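PDB 2QMA: diaminobutyrate-pyruvate transaminase and L-2,4-diaminobutyrate decarboxylase from Vibrio parahaemolyticus, which probably decarboxylates L-2,4-diaminobutyrate using pyridoxal 5'-phosphate, a reaction expected of the C-terminal decarboxylase domain in this structure, while the whole protein probably also acts as a transaminase. Local coordinates for residues Leu107-Leu112 with Leu326-Ile331; Asp294-Gly299 with Ser320-Lys325. All blocks are in the same frame, centred on the assembly; numbering follows the deposited sequence.

Contact 1 of 2, residues Leu107-Leu112 with Leu326-Ile331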
ATOM      1  N   LEU A 107      13.115  -0.703  12.533  1.00 18.14           N
ATOM      2  CA  LEU A 107      12.591   0.565  12.031  1.00 19.75           C
ATOM      3  C   LEU A 107      11.074   0.486  11.978  1.00 20.93           C
ATOM      4  O   LEU A 107      10.462   0.518  10.906  1.00 22.12           O
ATOM      5  CB  LEU A 107      13.214   0.897  10.670  1.00 20.11           C
ATOM      6  CG  LEU A 107      14.697   1.279  10.765  1.00 19.10           C
ATOM      7  CD1 LEU A 107      15.361   1.326   9.371  1.00 21.95           C
ATOM      8  CD2 LEU A 107      14.921   2.636  11.470  1.00 20.45           C
ATOM      9  N   HIS A 108      10.494   0.381  13.165  1.00 21.03           N
ATOM     10  CA  HIS A 108       9.075   0.158  13.372  1.00 20.99           C
ATOM     11  C   HIS A 108       8.670   1.221  14.396  1.00 21.04           C
ATOM     12  O   HIS A 108       8.978   1.104  15.572  1.00 20.25           O
ATOM     13  CB  HIS A 108       8.836  -1.244  13.916  1.00 21.63           C
ATOM     14  CG  HIS A 108       7.390  -1.561  14.174  1.00 22.07           C
ATOM     15  ND1 HIS A 108       6.990  -2.506  15.096  1.00 24.13           N
ATOM     16  CD2 HIS A 108       6.254  -1.046  13.643  1.00 20.38           C
ATOM     17  CE1 HIS A 108       5.668  -2.573  15.105  1.00 23.80           C
ATOM     18  NE2 HIS A 108       5.202  -1.698  14.230  1.00 23.86           N
ATOM     19  N   THR A 109       7.981   2.257  13.907  1.00 20.39           N
ATOM     20  CA  THR A 109       7.878   3.534  14.583  1.00 20.36           C
ATOM     21  C   THR A 109       6.648   3.671  15.488  1.00 20.06           C
ATOM     22  O   THR A 109       5.528   3.215  15.132  1.00 20.86           O
ATOM     23  CB  THR A 109       7.995   4.701  13.513  1.00 19.86           C
ATOM     24  OG1 THR A 109       8.544   5.874  14.111  1.00 20.14           O
ATOM     25  CG2 THR A 109       6.675   5.009  12.811  1.00 18.43           C
ATOM     26  N   PRO A 110       6.840   4.270  16.674  1.00 20.00           N
ATOM     27  CA  PRO A 110       5.654   4.622  17.456  1.00 19.27           C
ATOM     28  C   PRO A 110       4.962   5.810  16.731  1.00 18.62           C
ATOM     29  O   PRO A 110       5.622   6.803  16.369  1.00 19.51           O
ATOM     30  CB  PRO A 110       6.229   4.997  18.836  1.00 19.17           C
ATOM     31  CG  PRO A 110       7.644   5.515  18.543  1.00 20.20           C
ATOM     32  CD  PRO A 110       8.102   4.680  17.334  1.00 20.04           C
ATOM     33  N   PRO A 111       3.660   5.667  16.444  1.00 18.06           N
ATOM     34  CA  PRO A 111       2.924   6.627  15.598  1.00 17.48           C
ATOM     35  C   PRO A 111       2.664   7.995  16.245  1.00 17.94           C
ATOM     36  O   PRO A 111       2.253   8.087  17.392  1.00 17.74           O
ATOM     37  CB  PRO A 111       1.603   5.903  15.289  1.00 17.01           C
ATOM     38  CG  PRO A 111       1.433   4.961  16.426  1.00 18.62           C
ATOM     39  CD  PRO A 111       2.817   4.539  16.874  1.00 16.70           C
ATOM     40  N   LEU A 112       2.941   9.038  15.474  1.00 17.68           N
ATOM     41  CA  LEU A 112       2.674  10.381  15.866  1.00 17.53           C
ATOM     42  C   LEU A 112       1.175  10.602  15.907  1.00 17.05           C
ATOM     43  O   LEU A 112       0.434  10.174  15.033  1.00 16.59           O
ATOM     44  CB  LEU A 112       3.305  11.361  14.877  1.00 17.41           C
ATOM     45  CG  LEU A 112       4.572  12.156  15.279  1.00 19.40           C
ATOM     46  CD1 LEU A 112       4.734  13.339  14.330  1.00 18.64           C
ATOM     47  CD2 LEU A 112       4.649  12.600  16.757  1.00 17.66           C
ATOM     48  N   LEU A 326      11.370   7.222  10.534  1.00 20.72           N
ATOM     49  CA  LEU A 326      11.779   8.226  11.496  1.00 19.99           C
ATOM     50  C   LEU A 326      10.898   9.481  11.484  1.00 19.30           C
ATOM     51  O   LEU A 326      11.007  10.334  12.370  1.00 19.72           O
ATOM     52  CB  LEU A 326      13.241   8.578  11.213  1.00 21.44           C
ATOM     53  CG  LEU A 326      14.224   9.102  12.244  1.00 21.22           C
ATOM     54  CD1 LEU A 326      14.175   8.418  13.612  1.00 19.87           C
ATOM     55  CD2 LEU A 326      15.649   9.113  11.596  1.00 18.21           C
ATOM     56  N   PHE A 327      10.002   9.597  10.505  1.00 18.07           N
ATOM     57  CA  PHE A 327       8.993  10.689  10.549  1.00 17.92           C
ATOM     58  C   PHE A 327       7.746  10.343  11.397  1.00 16.88           C
ATOM     59  O   PHE A 327       6.819  11.161  11.530  1.00 17.17           O
ATOM     60  CB  PHE A 327       8.501  11.045   9.157  1.00 18.80           C
ATOM     61  CG  PHE A 327       9.510  11.771   8.266  1.00 20.28           C
ATOM     62  CD1 PHE A 327       9.441  13.162   8.080  1.00 23.15           C
ATOM     63  CD2 PHE A 327      10.448  11.041   7.519  1.00 22.38           C
ATOM     64  CE1 PHE A 327      10.326  13.822   7.193  1.00 19.36           C
ATOM     65  CE2 PHE A 327      11.326  11.675   6.664  1.00 18.26           C
ATOM     66  CZ  PHE A 327      11.260  13.073   6.482  1.00 20.56           C
ATOM     67  N   TYR A 328       7.725   9.132  11.948  1.00 15.22           N
ATOM     68  CA  TYR A 328       6.664   8.674  12.876  1.00 16.00           C
ATOM     69  C   TYR A 328       5.240   8.547  12.325  1.00 15.36           C
ATOM     70  O   TYR A 328       4.278   8.459  13.096  1.00 14.64           O
ATOM     71  CB  TYR A 328       6.625   9.610  14.081  1.00 15.64           C
ATOM     72  CG  TYR A 328       7.974   9.787  14.731  1.00 17.50           C
ATOM     73  CD1 TYR A 328       8.595   8.721  15.397  1.00 17.69           C
ATOM     74  CD2 TYR A 328       8.584  11.046  14.769  1.00 19.50           C
ATOM     75  CE1 TYR A 328       9.824   8.886  16.048  1.00 17.85           C
ATOM     76  CE2 TYR A 328       9.836  11.228  15.447  1.00 18.94           C
ATOM     77  CZ  TYR A 328      10.438  10.127  16.061  1.00 18.59           C
ATOM     78  OH  TYR A 328      11.645  10.274  16.698  1.00 20.54           O
ATOM     79  N   GLN A 329       5.102   8.540  10.998  1.00 15.33           N
ATOM     80  CA  GLN A 329       3.797   8.349  10.387  1.00 14.72           C
ATOM     81  C   GLN A 329       3.372   6.874  10.489  1.00 15.04           C
ATOM     82  O   GLN A 329       4.226   5.987  10.492  1.00 14.92           O
ATOM     83  CB  GLN A 329       3.820   8.828   8.907  1.00 14.65           C
ATOM     84  CG  GLN A 329       4.329  10.289   8.790  1.00 16.44           C
ATOM     85  CD  GLN A 329       3.550  11.260   9.700  1.00 15.54           C
ATOM     86  OE1 GLN A 329       2.415  11.629   9.397  1.00 18.19           O
ATOM     87  NE2 GLN A 329       4.151  11.645  10.826  1.00 17.32           N
ATOM     88  N   THR A 330       2.066   6.614  10.528  1.00 14.27           N
ATOM     89  CA  THR A 330       1.576   5.244  10.468  1.00 15.03           C
ATOM     90  C   THR A 330       1.873   4.563   9.097  1.00 15.45           C
ATOM     91  O   THR A 330       1.858   5.208   8.021  1.00 14.91           O
ATOM     92  CB  THR A 330       0.062   5.163  10.732  1.00 14.81           C
ATOM     93  OG1 THR A 330      -0.598   6.094   9.891  1.00 14.15           O
ATOM     94  CG2 THR A 330      -0.310   5.487  12.224  1.00 16.28           C
ATOM     95  N   ILE A 331       2.146   3.265   9.134  1.00 16.32           N
ATOM     96  CA  ILE A 331       2.246   2.496   7.874  1.00 16.57           C
ATOM     97  C   ILE A 331       0.925   2.537   7.102  1.00 16.83           C
ATOM     98  O   ILE A 331      -0.110   2.407   7.732  1.00 15.78           O
ATOM     99  CB  ILE A 331       2.652   1.035   8.168  1.00 16.54           C
ATOM    100  CG1 ILE A 331       4.027   0.997   8.858  1.00 18.85           C
ATOM    101  CG2 ILE A 331       2.607   0.160   6.884  1.00 17.03           C
ATOM    102  CD1 ILE A 331       4.136  -0.183   9.833  1.00 21.46           C
TER
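L112 and Y328 join two buried loops of a fold-type I pyridoxal-phosphate domain: segment 107-112 leads into helix 113-125, whereas the loop segment 326-331 directly follows the lysine predicted to carry the cofactor. The backbone supplies one hydrogen bond across the contact, L112 N to Y328 O at 2.8 Å and nearly straight (172°), with L112 as N-cap of the helix. P111 CA adds a weaker CA-H...O contact to Y328 O at 3.4 Å.

Apolar packing flanks this joint. L112 CG rests 3.5 Å from Y328 CB, and P111 CB meets T330 CG2 at 3.6 Å. On another part of Y328, the T109 side chain crosses at about a right angle, OG1 lying 3.1 Å from Y328 ring atom CD1, although its hydrogen bond goes to the backbone oxygen of K325.

Polar ends find partners farther out: Y328 OH bonds to L473 O, and N126 O of the second subunit accepts from H108 NE2. F23 of that subunit meets the Y328 ring edge-to-face. Within 326-331, the Q329 chain bends at chi2 (-53°), and NE2 donates back to F327 O at 2.8 Å, that oxygen lying only 7° out of the amide plane.

Contact 2 of 2, residues Asp294-Gly299 with Ser320-Lys325; sequences DGAYGG and SVDFHK
A296 and K325 meet where two parallel strands, 290-295 and 318-322, end in the central sheet of the domain and their loops form part of the presumed cofactor site. K325 CD passes 3.4 Å from A296 O, and D322 CB approaches A296 O at 3.3 Å. The methyl group of A296 also lies near the D322 carboxylate, its CB 3.9 Å from D322 OD2.

That carboxylate in turn holds the end of the lysine. K325 NZ forms a salt bridge with D322 OD2 at 2.9 Å, meeting the oxygen nearly along its C-O axis; the chain is extended until chi4 (74°) swings NZ aside. A type I turn from D322 to K325 brings the two residues together.

Behind this shell, the strands are tied by G295 N donating to S320 O at 3.0 Å, a bent bond (130°). D294 begins an Asx turn: its OD1 accepts from A296 N at 3.2 Å, on the anti side and 26° out of the carboxylate plane, which helps to fix where A296 stands. A water lies between D294 OD1 and S320 OG, bridging the strand ends, its oxygen 2.9 Å from S320 OG. N171 belongs to the second shell, its amide bonding D294 OD2 through ND2 and S320 OG through OD1.

In related decarboxylases, an aspartate and an alanine placed like D294 and A296 serve the cofactor, the first pairing with the pyridine nitrogen and the second packing on the ring. K325 is the predicted attachment lysine, but no cofactor is attached here. Its amino group is engaged by D322 instead, so forming an internal aldimine would probably require NZ to leave or rearrange this salt bridge.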
ATOM      1  N   ASP A 294      18.651   5.670  -1.273  1.00 11.08           N
ATOM      2  CA  ASP A 294      17.716   5.006  -0.393  1.00 12.09           C
ATOM      3  C   ASP A 294      17.743   5.734   0.974  1.00 12.81           C
ATOM      4  O   ASP A 294      18.579   5.434   1.868  1.00 12.48           O
ATOM      5  CB  ASP A 294      18.044   3.507  -0.260  1.00 14.04           C
ATOM      6  CG  ASP A 294      17.054   2.745   0.666  1.00 17.39           C
ATOM      7  OD1 ASP A 294      16.150   3.377   1.261  1.00 14.64           O
ATOM      8  OD2 ASP A 294      17.211   1.503   0.813  1.00 20.42           O
ATOM      9  N   GLY A 295      16.827   6.676   1.167  1.00 12.76           N
ATOM     10  CA  GLY A 295      16.825   7.358   2.449  1.00 12.45           C
ATOM     11  C   GLY A 295      15.708   6.944   3.355  1.00 13.80           C
ATOM     12  O   GLY A 295      15.263   7.759   4.152  1.00 14.21           O
ATOM     13  N   ALA A 296      15.281   5.684   3.240  1.00 15.02           N
ATOM     14  CA  ALA A 296      14.140   5.172   4.004  1.00 15.86           C
ATOM     15  C   ALA A 296      14.346   5.450   5.497  1.00 16.33           C
ATOM     16  O   ALA A 296      13.437   5.974   6.137  1.00 17.03           O
ATOM     17  CB  ALA A 296      13.867   3.676   3.693  1.00 15.51           C
ATOM     18  N   TYR A 297      15.548   5.186   6.013  1.00 15.88           N
ATOM     19  CA  TYR A 297      15.916   5.497   7.381  1.00 16.11           C
ATOM     20  C   TYR A 297      16.364   6.969   7.623  1.00 16.34           C
ATOM     21  O   TYR A 297      15.640   7.748   8.247  1.00 17.30           O
ATOM     22  CB  TYR A 297      16.954   4.470   7.855  1.00 16.26           C
ATOM     23  CG  TYR A 297      17.442   4.567   9.306  1.00 15.69           C
ATOM     24  CD1 TYR A 297      16.841   5.440  10.256  1.00 17.97           C
ATOM     25  CD2 TYR A 297      18.495   3.740   9.739  1.00 15.84           C
ATOM     26  CE1 TYR A 297      17.319   5.494  11.604  1.00 16.52           C
ATOM     27  CE2 TYR A 297      18.965   3.785  11.064  1.00 18.78           C
ATOM     28  CZ  TYR A 297      18.385   4.665  11.979  1.00 16.44           C
ATOM     29  OH  TYR A 297      18.894   4.647  13.249  1.00 16.56           O
ATOM     30  N   GLY A 298      17.521   7.357   7.090  1.00 15.50           N
ATOM     31  CA  GLY A 298      18.169   8.623   7.440  1.00 16.01           C
ATOM     32  C   GLY A 298      17.752   9.835   6.625  1.00 16.88           C
ATOM     33  O   GLY A 298      18.244  10.950   6.846  1.00 17.63           O
ATOM     34  N   GLY A 299      16.829   9.633   5.693  1.00 16.40           N
ATOM     35  CA  GLY A 299      16.266  10.747   4.927  1.00 16.55           C
ATOM     36  C   GLY A 299      15.690  11.799   5.858  1.00 16.86           C
ATOM     37  O   GLY A 299      15.766  12.980   5.544  1.00 16.17           O
ATOM     38  N   SER A 320      14.189   7.751  -2.289  1.00 13.84           N
ATOM     39  CA  SER A 320      13.088   7.225  -1.501  1.00 16.24           C
ATOM     40  C   SER A 320      13.118   7.716  -0.035  1.00 15.28           C
ATOM     41  O   SER A 320      14.168   7.839   0.601  1.00 13.27           O
ATOM     42  CB  SER A 320      12.873   5.755  -1.667  1.00 18.93           C
ATOM     43  OG  SER A 320      13.959   4.990  -1.286  1.00 24.31           O
ATOM     44  N   VAL A 321      11.939   8.078   0.434  1.00 16.57           N
ATOM     45  CA  VAL A 321      11.719   8.693   1.746  1.00 19.36           C
ATOM     46  C   VAL A 321      10.618   7.836   2.413  1.00 19.77           C
ATOM     47  O   VAL A 321       9.565   7.616   1.816  1.00 19.61           O
ATOM     48  CB  VAL A 321      11.196  10.176   1.625  1.00 20.97           C
ATOM     49  CG1 VAL A 321      11.064  10.788   3.020  1.00 23.85           C
ATOM     50  CG2 VAL A 321      12.075  11.029   0.718  1.00 21.62           C
ATOM     51  N   ASP A 322      10.904   7.287   3.591  1.00 19.05           N
ATOM     52  CA  ASP A 322       9.901   6.527   4.343  1.00 21.19           C
ATOM     53  C   ASP A 322       9.445   7.291   5.551  1.00 20.54           C
ATOM     54  O   ASP A 322      10.191   7.363   6.521  1.00 20.78           O
ATOM     55  CB  ASP A 322      10.469   5.195   4.817  1.00 21.53           C
ATOM     56  CG  ASP A 322       9.839   4.036   4.134  1.00 26.79           C
ATOM     57  OD1 ASP A 322       9.011   4.302   3.231  1.00 33.23           O
ATOM     58  OD2 ASP A 322      10.178   2.871   4.472  1.00 26.38           O
ATOM     59  N   PHE A 323       8.240   7.861   5.491  1.00 19.52           N
ATOM     60  CA  PHE A 323       7.697   8.617   6.612  1.00 18.64           C
ATOM     61  C   PHE A 323       7.285   7.724   7.782  1.00 18.68           C
ATOM     62  O   PHE A 323       7.230   8.186   8.922  1.00 18.27           O
ATOM     63  CB  PHE A 323       6.510   9.447   6.161  1.00 19.42           C
ATOM     64  CG  PHE A 323       6.828  10.384   5.035  1.00 18.19           C
ATOM     65  CD1 PHE A 323       7.561  11.534   5.271  1.00 19.81           C
ATOM     66  CD2 PHE A 323       6.406  10.088   3.737  1.00 19.47           C
ATOM     67  CE1 PHE A 323       7.876  12.394   4.232  1.00 24.13           C
ATOM     68  CE2 PHE A 323       6.708  10.918   2.686  1.00 18.01           C
ATOM     69  CZ  PHE A 323       7.437  12.087   2.921  1.00 22.69           C
ATOM     70  N   HIS A 324       7.002   6.453   7.498  1.00 18.82           N
ATOM     71  CA  HIS A 324       6.601   5.557   8.541  1.00 20.21           C
ATOM     72  C   HIS A 324       7.786   4.958   9.251  1.00 20.50           C
ATOM     73  O   HIS A 324       7.640   4.006   9.995  1.00 22.20           O
ATOM     74  CB  HIS A 324       5.592   4.486   8.064  1.00 19.62           C
ATOM     75  CG  HIS A 324       6.067   3.655   6.918  1.00 22.64           C
ATOM     76  ND1 HIS A 324       7.148   2.798   7.003  1.00 27.28           N
ATOM     77  CD2 HIS A 324       5.559   3.493   5.676  1.00 23.21           C
ATOM     78  CE1 HIS A 324       7.296   2.159   5.856  1.00 25.12           C
ATOM     79  NE2 HIS A 324       6.352   2.572   5.030  1.00 26.85           N
ATOM     80  N   LYS A 325       8.968   5.511   9.007  1.00 21.08           N
ATOM     81  CA  LYS A 325      10.108   5.218   9.851  1.00 21.69           C
ATOM     82  C   LYS A 325      10.341   6.429  10.797  1.00 21.64           C
ATOM     83  O   LYS A 325       9.559   6.656  11.748  1.00 21.41           O
ATOM     84  CB  LYS A 325      11.346   4.799   9.021  1.00 22.01           C
ATOM     85  CG  LYS A 325      11.212   3.389   8.405  1.00 24.33           C
ATOM     86  CD  LYS A 325      12.335   3.077   7.431  1.00 22.35           C
ATOM     87  CE  LYS A 325      12.463   1.605   7.113  1.00 25.66           C
ATOM     88  NZ  LYS A 325      11.455   0.977   6.219  1.00 27.89           N
TER
HETATM   89  O   HOH W   1      13.690   2.864   0.600  1.00 39.52           O
HETATM   90  O   HOH W   2      13.277   8.841   4.980  1.00 35.32           O

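The two contacts illustrate how a predicted cofactor lysine can be held from both sides of its position in the chain. The centres of contact 1 and contact 2 lie about 11 Å apart. K325 closes contact 2 one residue before L326 opens the second segment of contact 1. The probable hydrogen bond from T109 OG1 to K325 O, 2.7 Å long, joins the two, and the T109 side chain is about 6 Å from that of the lysine. Q329 N makes another probable bond, to F323 O at 3.0 Å, and the rings of F323 and F327 meet edge-to-face. Contact 2 thus supplies the strand ends of the presumed cofactor site, while contact 1 connects the following loop to the second subunit.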